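Local coordinates for glucanase (Clostridium thermocellum, PDB 5GXX), which probably hydrolyses internal beta-1,4-glucosidic bonds of cellulose as a family 9 endoglucanase of the cellulosome, at residues Lys170-Ala175 with Asp199-Ala204; Pro60-Ala65 with Val145-Ala150. The protein carries 1 engineered substitution. All blocks are in the same frame, centred on the assembly; numbering follows the deposited sequence.

Contact 1: Lys170-Ala175 with Asp199-Ala204. With CA (calcium ion), chain C.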
ATOM      1  N   LYS A 170      22.581  15.127  48.892  1.00 22.83           N
ATOM      2  CA  LYS A 170      23.423  14.738  47.762  1.00 23.82           C
ATOM      3  C   LYS A 170      23.095  15.632  46.566  1.00 23.27           C
ATOM      4  O   LYS A 170      23.972  16.242  45.950  1.00 23.26           O
ATOM      5  CB  LYS A 170      23.214  13.269  47.369  1.00 24.63           C
ATOM      6  CG  LYS A 170      23.998  12.205  48.118  1.00 28.94           C
ATOM      7  CD  LYS A 170      23.738  10.858  47.452  1.00 31.89           C
ATOM      8  CE  LYS A 170      24.242   9.683  48.278  1.00 33.78           C
ATOM      9  NZ  LYS A 170      25.725   9.591  48.240  1.00 38.29           N
ATOM     10  N   TYR A 171      21.801  15.745  46.277  1.00 21.69           N
ATOM     11  CA  TYR A 171      21.353  16.472  45.102  1.00 21.26           C
ATOM     12  C   TYR A 171      21.564  17.978  45.243  1.00 19.87           C
ATOM     13  O   TYR A 171      21.999  18.631  44.295  1.00 21.17           O
ATOM     14  CB  TYR A 171      19.895  16.130  44.777  1.00 20.62           C
ATOM     15  CG  TYR A 171      19.666  14.697  44.345  1.00 17.96           C
ATOM     16  CD1 TYR A 171      20.725  13.848  43.992  1.00 19.07           C
ATOM     17  CD2 TYR A 171      18.381  14.174  44.283  1.00 18.28           C
ATOM     18  CE1 TYR A 171      20.484  12.543  43.576  1.00 19.26           C
ATOM     19  CE2 TYR A 171      18.142  12.874  43.865  1.00 19.20           C
ATOM     20  CZ  TYR A 171      19.196  12.058  43.523  1.00 20.06           C
ATOM     21  OH  TYR A 171      18.933  10.771  43.131  1.00 22.40           O
ATOM     22  N   PHE A 172      21.332  18.518  46.437  1.00 19.76           N
ATOM     23  CA  PHE A 172      21.529  19.943  46.623  1.00 19.53           C
ATOM     24  C   PHE A 172      22.997  20.310  46.444  1.00 19.83           C
ATOM     25  O   PHE A 172      23.321  21.295  45.789  1.00 20.08           O
ATOM     26  CB  PHE A 172      21.016  20.460  47.965  1.00 18.90           C
ATOM     27  CG  PHE A 172      21.399  21.890  48.200  1.00 21.55           C
ATOM     28  CD1 PHE A 172      20.693  22.929  47.596  1.00 20.26           C
ATOM     29  CD2 PHE A 172      22.510  22.201  48.960  1.00 21.08           C
ATOM     30  CE1 PHE A 172      21.079  24.249  47.781  1.00 25.07           C
ATOM     31  CE2 PHE A 172      22.904  23.522  49.151  1.00 21.37           C
ATOM     32  CZ  PHE A 172      22.196  24.551  48.552  1.00 23.00           C
ATOM     33  N   GLU A 173      23.882  19.493  47.003  1.00 21.65           N
ATOM     34  CA  GLU A 173      25.297  19.785  46.861  1.00 23.15           C
ATOM     35  C   GLU A 173      25.727  19.800  45.395  1.00 22.81           C
ATOM     36  O   GLU A 173      26.534  20.654  45.005  1.00 23.42           O
ATOM     37  CB  GLU A 173      26.124  18.807  47.701  1.00 23.86           C
ATOM     38  CG  GLU A 173      26.033  19.093  49.194  1.00 28.94           C
ATOM     39  CD  GLU A 173      26.403  17.901  50.066  1.00 34.82           C
ATOM     40  OE1 GLU A 173      26.972  16.911  49.546  1.00 38.89           O
ATOM     41  OE2 GLU A 173      26.120  17.944  51.286  1.00 36.79           O
ATOM     42  N   LEU A 174      25.210  18.853  44.611  1.00 20.77           N
ATOM     43  CA  LEU A 174      25.529  18.734  43.189  1.00 22.53           C
ATOM     44  C   LEU A 174      24.971  19.927  42.439  1.00 22.81           C
ATOM     45  O   LEU A 174      25.637  20.534  41.610  1.00 24.28           O
ATOM     46  CB  LEU A 174      24.972  17.440  42.585  1.00 22.11           C
ATOM     47  CG  LEU A 174      25.027  17.273  41.059  1.00 24.93           C
ATOM     48  CD1 LEU A 174      26.466  17.297  40.570  1.00 25.30           C
ATOM     49  CD2 LEU A 174      24.326  16.012  40.561  1.00 25.53           C
ATOM     50  N   ALA A 175      23.723  20.261  42.728  1.00 21.13           N
ATOM     51  CA  ALA A 175      23.081  21.364  42.036  1.00 20.29           C
ATOM     52  C   ALA A 175      23.785  22.678  42.325  1.00 20.41           C
ATOM     53  O   ALA A 175      23.966  23.508  41.435  1.00 21.01           O
ATOM     54  CB  ALA A 175      21.623  21.440  42.454  1.00 18.00           C
ATOM     55  N   ASP A 199      16.233  30.133  41.666  1.00 18.86           N
ATOM     56  CA  ASP A 199      15.032  29.846  42.443  1.00 16.43           C
ATOM     57  C   ASP A 199      14.972  28.411  42.984  1.00 17.55           C
ATOM     58  O   ASP A 199      14.542  28.212  44.117  1.00 17.18           O
ATOM     59  CB  ASP A 199      13.768  30.149  41.619  1.00 16.63           C
ATOM     60  CG  ASP A 199      13.786  29.474  40.251  1.00 15.00           C
ATOM     61  OD1 ASP A 199      14.492  29.972  39.347  1.00 20.53           O
ATOM     62  OD2 ASP A 199      13.091  28.449  40.072  1.00 18.13           O
ATOM     63  N   GLU A 200      15.411  27.421  42.210  1.00 17.08           N
ATOM     64  CA  GLU A 200      15.466  26.050  42.721  1.00 16.38           C
ATOM     65  C   GLU A 200      16.463  25.922  43.873  1.00 17.67           C
ATOM     66  O   GLU A 200      16.225  25.194  44.837  1.00 16.66           O
ATOM     67  CB  GLU A 200      15.838  25.032  41.635  1.00 14.99           C
ATOM     68  CG  GLU A 200      14.770  24.738  40.585  1.00 16.55           C
ATOM     69  CD  GLU A 200      14.630  25.821  39.544  1.00 19.94           C
ATOM     70  OE1 GLU A 200      15.481  26.743  39.526  1.00 15.65           O
ATOM     71  OE2 GLU A 200      13.675  25.752  38.732  1.00 17.55           O
ATOM     72  N   LEU A 201      17.599  26.605  43.764  1.00 18.17           N
ATOM     73  CA  LEU A 201      18.554  26.537  44.876  1.00 18.65           C
ATOM     74  C   LEU A 201      17.982  27.161  46.142  1.00 18.20           C
ATOM     75  O   LEU A 201      18.189  26.628  47.230  1.00 18.31           O
ATOM     76  CB  LEU A 201      19.918  27.155  44.530  1.00 18.34           C
ATOM     77  CG  LEU A 201      20.683  26.490  43.390  1.00 19.14           C
ATOM     78  CD1 LEU A 201      21.969  27.314  43.156  1.00 22.38           C
ATOM     79  CD2 LEU A 201      21.018  25.036  43.728  1.00 19.00           C
ATOM     80  N   LEU A 202      17.297  28.291  45.991  1.00 17.29           N
ATOM     81  CA  LEU A 202      16.552  28.897  47.094  1.00 17.64           C
ATOM     82  C   LEU A 202      15.543  27.947  47.734  1.00 17.75           C
ATOM     83  O   LEU A 202      15.509  27.792  48.956  1.00 17.67           O
ATOM     84  CB  LEU A 202      15.789  30.136  46.600  1.00 17.20           C
ATOM     85  CG  LEU A 202      14.888  30.833  47.625  1.00 18.88           C
ATOM     86  CD1 LEU A 202      15.671  31.310  48.845  1.00 19.83           C
ATOM     87  CD2 LEU A 202      14.187  31.995  46.931  1.00 21.52           C
ATOM     88  N   TRP A 203      14.696  27.355  46.900  1.00 17.42           N
ATOM     89  CA  TRP A 203      13.636  26.441  47.321  1.00 17.35           C
ATOM     90  C   TRP A 203      14.229  25.234  48.030  1.00 17.49           C
ATOM     91  O   TRP A 203      13.799  24.880  49.124  1.00 17.98           O
ATOM     92  CB  TRP A 203      12.856  26.045  46.063  1.00 16.20           C
ATOM     93  CG  TRP A 203      11.731  25.052  46.092  1.00 16.90           C
ATOM     94  CD1 TRP A 203      11.694  23.894  45.387  1.00 15.66           C
ATOM     95  CD2 TRP A 203      10.446  25.170  46.733  1.00 14.47           C
ATOM     96  NE1 TRP A 203      10.487  23.251  45.557  1.00 14.33           N
ATOM     97  CE2 TRP A 203       9.698  24.020  46.374  1.00 15.38           C
ATOM     98  CE3 TRP A 203       9.851  26.130  47.556  1.00 15.63           C
ATOM     99  CZ2 TRP A 203       8.397  23.795  46.832  1.00 15.38           C
ATOM    100  CZ3 TRP A 203       8.564  25.892  48.017  1.00 15.11           C
ATOM    101  CH2 TRP A 203       7.851  24.745  47.648  1.00 15.67           C
ATOM    102  N   ALA A 204      15.260  24.637  47.442  1.00 17.59           N
ATOM    103  CA  ALA A 204      15.852  23.454  48.045  1.00 17.50           C
ATOM    104  C   ALA A 204      16.565  23.765  49.366  1.00 19.04           C
ATOM    105  O   ALA A 204      16.367  23.046  50.352  1.00 18.81           O
ATOM    106  CB  ALA A 204      16.802  22.796  47.056  1.00 18.75           C
TER
HETATM  107 CA    CA C 701      13.825  27.927  37.922  1.00 17.22          CA
HETATM  108  O   HOH W   1      13.832  27.001  35.853  1.00 20.24           O
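F172 reaches across from helix 162-178 to meet L201 and A204 on helix 198-212. From CB the ring heads toward the other helix because CG stands anti to the backbone N (chi1 172°). The CD1-CE1 edge of the ring makes the contacts. CD1 lies 3.9 Å from A204 CB, which approaches obliquely. CE1 lies 3.8 Å from L201 O; this carbonyl oxygen sits at the ring edge, near the ring plane, and also takes a hydrogen bond from S205 OG. CE1 touches the leucine branch as well, 4.1 Å from L201 CD2, with the two side chains crossing at about a right angle. L201 CD2 continues past the ring to A175, resting 3.9 Å from A175 CB, so the meeting side chains are all apolar, and across this contact the L201 carbonyl oxygen is the one polar atom touching the ring. The axes stay 10.7 Å apart and run roughly antiparallel (148°), a helix pair of the family 9 catalytic module, whose known fold is an (alpha/alpha)6 barrel. Just before L201 on the same helix, D199 and E200 each hold the calcium ion with both carboxylate oxygens, the shorter bonds being 2.3 Å from D199 OD2 and from E200 OE2. A bend at chi2 (77°) turns the E200 carboxylate onto the metal; a water, S195 OG, G196 O and D246 O complete the site. Y224 of helix 215-224 packs on both F172 and L201, while helix 142-158 lies against Y171, E200 and W203, and helix 249-260 takes the side of L202.

Contact 2: Pro60-Ala65 with Val145-Ala150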
ATOM      1  N   PRO A  60       9.031  18.844  36.455  1.00 12.64           N
ATOM      2  CA  PRO A  60       7.686  18.902  37.037  1.00 12.35           C
ATOM      3  C   PRO A  60       7.349  17.709  37.934  1.00 12.26           C
ATOM      4  O   PRO A  60       6.489  17.837  38.807  1.00 12.29           O
ATOM      5  CB  PRO A  60       6.768  18.934  35.804  1.00 11.20           C
ATOM      6  CG  PRO A  60       7.590  18.220  34.738  1.00 12.78           C
ATOM      7  CD  PRO A  60       8.975  18.739  34.988  1.00 11.97           C
ATOM      8  N   MET A  61       8.006  16.565  37.761  1.00 12.86           N
ATOM      9  CA  MET A  61       7.692  15.440  38.624  1.00 12.65           C
ATOM     10  C   MET A  61       8.125  15.738  40.040  1.00 14.15           C
ATOM     11  O   MET A  61       7.347  15.552  40.991  1.00 13.48           O
ATOM     12  CB  MET A  61       8.348  14.141  38.155  1.00 12.23           C
ATOM     13  CG  MET A  61       7.668  12.923  38.758  1.00 14.07           C
ATOM     14  SD  MET A  61       8.635  11.405  38.780  1.00 14.01           S
ATOM     15  CE  MET A  61       9.016  11.127  37.055  1.00 13.59           C
ATOM     16  N   ALA A  62       9.356  16.241  40.169  1.00 12.72           N
ATOM     17  CA  ALA A  62       9.894  16.558  41.478  1.00 14.45           C
ATOM     18  C   ALA A  62       9.139  17.746  42.062  1.00 12.75           C
ATOM     19  O   ALA A  62       8.837  17.748  43.249  1.00 13.21           O
ATOM     20  CB  ALA A  62      11.391  16.826  41.381  1.00 13.92           C
ATOM     21  N   TYR A  63       8.768  18.721  41.234  1.00 12.70           N
ATOM     22  CA  TYR A  63       8.016  19.881  41.715  1.00 12.22           C
ATOM     23  C   TYR A  63       6.731  19.382  42.348  1.00 12.00           C
ATOM     24  O   TYR A  63       6.358  19.796  43.455  1.00 13.37           O
ATOM     25  CB  TYR A  63       7.709  20.865  40.579  1.00 12.18           C
ATOM     26  CG  TYR A  63       6.534  21.769  40.890  1.00 12.85           C
ATOM     27  CD1 TYR A  63       6.716  22.952  41.602  1.00 14.27           C
ATOM     28  CD2 TYR A  63       5.239  21.418  40.483  1.00 12.43           C
ATOM     29  CE1 TYR A  63       5.643  23.780  41.913  1.00 12.75           C
ATOM     30  CE2 TYR A  63       4.149  22.249  40.791  1.00 11.39           C
ATOM     31  CZ  TYR A  63       4.369  23.412  41.515  1.00 12.03           C
ATOM     32  OH  TYR A  63       3.330  24.260  41.833  1.00 11.21           O
ATOM     33  N   SER A  64       6.063  18.488  41.621  1.00 12.31           N
ATOM     34  CA  SER A  64       4.772  17.937  42.053  1.00 13.00           C
ATOM     35  C   SER A  64       4.945  17.207  43.383  1.00 13.29           C
ATOM     36  O   SER A  64       4.171  17.406  44.319  1.00 13.00           O
ATOM     37  CB  SER A  64       4.121  17.023  41.008  1.00 11.32           C
ATOM     38  OG  SER A  64       3.862  17.708  39.793  1.00 11.94           O
ATOM     39  N   ALA A  65       5.951  16.346  43.470  1.00 13.87           N
ATOM     40  CA  ALA A  65       6.250  15.672  44.734  1.00 14.17           C
ATOM     41  C   ALA A  65       6.533  16.647  45.878  1.00 13.73           C
ATOM     42  O   ALA A  65       6.013  16.470  46.983  1.00 14.02           O
ATOM     43  CB  ALA A  65       7.434  14.723  44.546  1.00 13.17           C
ATOM     44  N   VAL A 145      18.016  19.155  39.232  1.00 18.24           N
ATOM     45  CA  VAL A 145      18.582  18.537  40.426  1.00 17.30           C
ATOM     46  C   VAL A 145      18.194  19.252  41.722  1.00 16.76           C
ATOM     47  O   VAL A 145      17.992  18.606  42.751  1.00 16.26           O
ATOM     48  CB  VAL A 145      20.131  18.409  40.320  1.00 17.54           C
ATOM     49  CG1 VAL A 145      20.746  17.791  41.581  1.00 19.60           C
ATOM     50  CG2 VAL A 145      20.529  17.558  39.109  1.00 20.14           C
ATOM     51  N   GLY A 146      18.076  20.575  41.673  1.00 16.80           N
ATOM     52  CA  GLY A 146      17.689  21.351  42.845  1.00 17.35           C
ATOM     53  C   GLY A 146      16.253  21.045  43.242  1.00 17.08           C
ATOM     54  O   GLY A 146      15.921  20.950  44.427  1.00 16.90           O
ATOM     55  N   GLN A 147      15.395  20.896  42.239  1.00 17.10           N
ATOM     56  CA  GLN A 147      13.998  20.528  42.502  1.00 14.72           C
ATOM     57  C   GLN A 147      13.879  19.120  43.073  1.00 16.41           C
ATOM     58  O   GLN A 147      13.107  18.882  44.007  1.00 15.21           O
ATOM     59  CB  GLN A 147      13.110  20.715  41.256  1.00 15.35           C
ATOM     60  CG  GLN A 147      11.596  20.592  41.496  1.00 16.40           C
ATOM     61  CD  GLN A 147      11.048  21.607  42.484  1.00 14.15           C
ATOM     62  OE1 GLN A 147      10.506  21.227  43.520  1.00 15.99           O
ATOM     63  NE2 GLN A 147      11.193  22.894  42.180  1.00 16.12           N
ATOM     64  N   MET A 148      14.683  18.193  42.556  1.00 16.12           N
ATOM     65  CA  MET A 148      14.690  16.835  43.098  1.00 16.06           C
ATOM     66  C   MET A 148      15.144  16.879  44.560  1.00 16.28           C
ATOM     67  O   MET A 148      14.582  16.190  45.411  1.00 16.14           O
ATOM     68  CB  MET A 148      15.579  15.901  42.264  1.00 15.68           C
ATOM     69  CG  MET A 148      15.090  15.692  40.831  1.00 16.06           C
ATOM     70  SD  MET A 148      16.328  14.935  39.736  1.00 16.93           S
ATOM     71  CE  MET A 148      16.583  13.334  40.519  1.00 19.70           C
ATOM     72  N   ALA A 149      16.129  17.727  44.855  1.00 14.53           N
ATOM     73  CA  ALA A 149      16.597  17.893  46.229  1.00 16.44           C
ATOM     74  C   ALA A 149      15.493  18.418  47.144  1.00 14.54           C
ATOM     75  O   ALA A 149      15.323  17.919  48.253  1.00 15.73           O
ATOM     76  CB  ALA A 149      17.775  18.846  46.283  1.00 15.28           C
ATOM     77  N   ALA A 150      14.764  19.430  46.672  1.00 16.21           N
ATOM     78  CA  ALA A 150      13.709  20.055  47.457  1.00 14.32           C
ATOM     79  C   ALA A 150      12.616  19.046  47.791  1.00 14.38           C
ATOM     80  O   ALA A 150      12.145  18.979  48.931  1.00 14.13           O
ATOM     81  CB  ALA A 150      13.117  21.235  46.689  1.00 13.09           C
TER
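Q147 lays its amide flat against the backbone of Y63, and A62 pushes its methyl into the neighbouring turn at M148. Q147 CG, the chain carbon before the amide, stands anti to the backbone N (chi1 -170°) and comes 3.4 Å from Y63 N, and OE1 ends 3.4 Å from Y63 CA. Y63 CB stands almost directly above the amide carbon, 3.9 Å from Q147 CD, so CA and CB of the tyrosine cover the same amide face. The phenol ring itself leads away, its plane inclined about 74° to the amide, and is no stacking partner; it goes on toward D413 and C248. A62 CB meets main chain more than side chain: it is 3.7 Å from M148 CA and 3.8 Å from Q147 O, with M148 CG beside it. The M148 side chain then turns off toward Y171 of helix 162-178. With alanine at the crossing, these two helices of the (alpha/alpha)6 catalytic module form a close, nearly parallel pair, 8.1 Å axis to axis at 24°. On the far side of helix 58-75, P60 O is gripped twice, by S64 N and by S64 OG (2.8 Å), from opposite faces of its carbonyl plane; the serine hydroxyl is thus satisfied within its own helix. Chemically, the two segments meet by van der Waals contact, the amide included: it offers one face to carbon atoms of Y63 and directs its hydrogen bonding to partners outside the pair, OE1 to W203 NE1.

Contacts 1 and 2 lie about 10 Å apart, centre to centre, in the catalytic module, and helix 142-158 of contact 2 directly precedes helix 162-178 of contact 1 in the chain. W203 ties them most specifically: W203 NE1 is 2.9 Å from Q147 OE1, a probable hydrogen bond from helix 198-212 into contact 2. Beside it, A204 CB packs 3.3 Å from G146 O, so the alanine that meets F172 on one helix also presses on another. The calcium ion bound by D199 and E200 is about 7 Å from the nearest Q147 side-chain atom; Q147 is therefore a neighbour of the metal site, not a ligand.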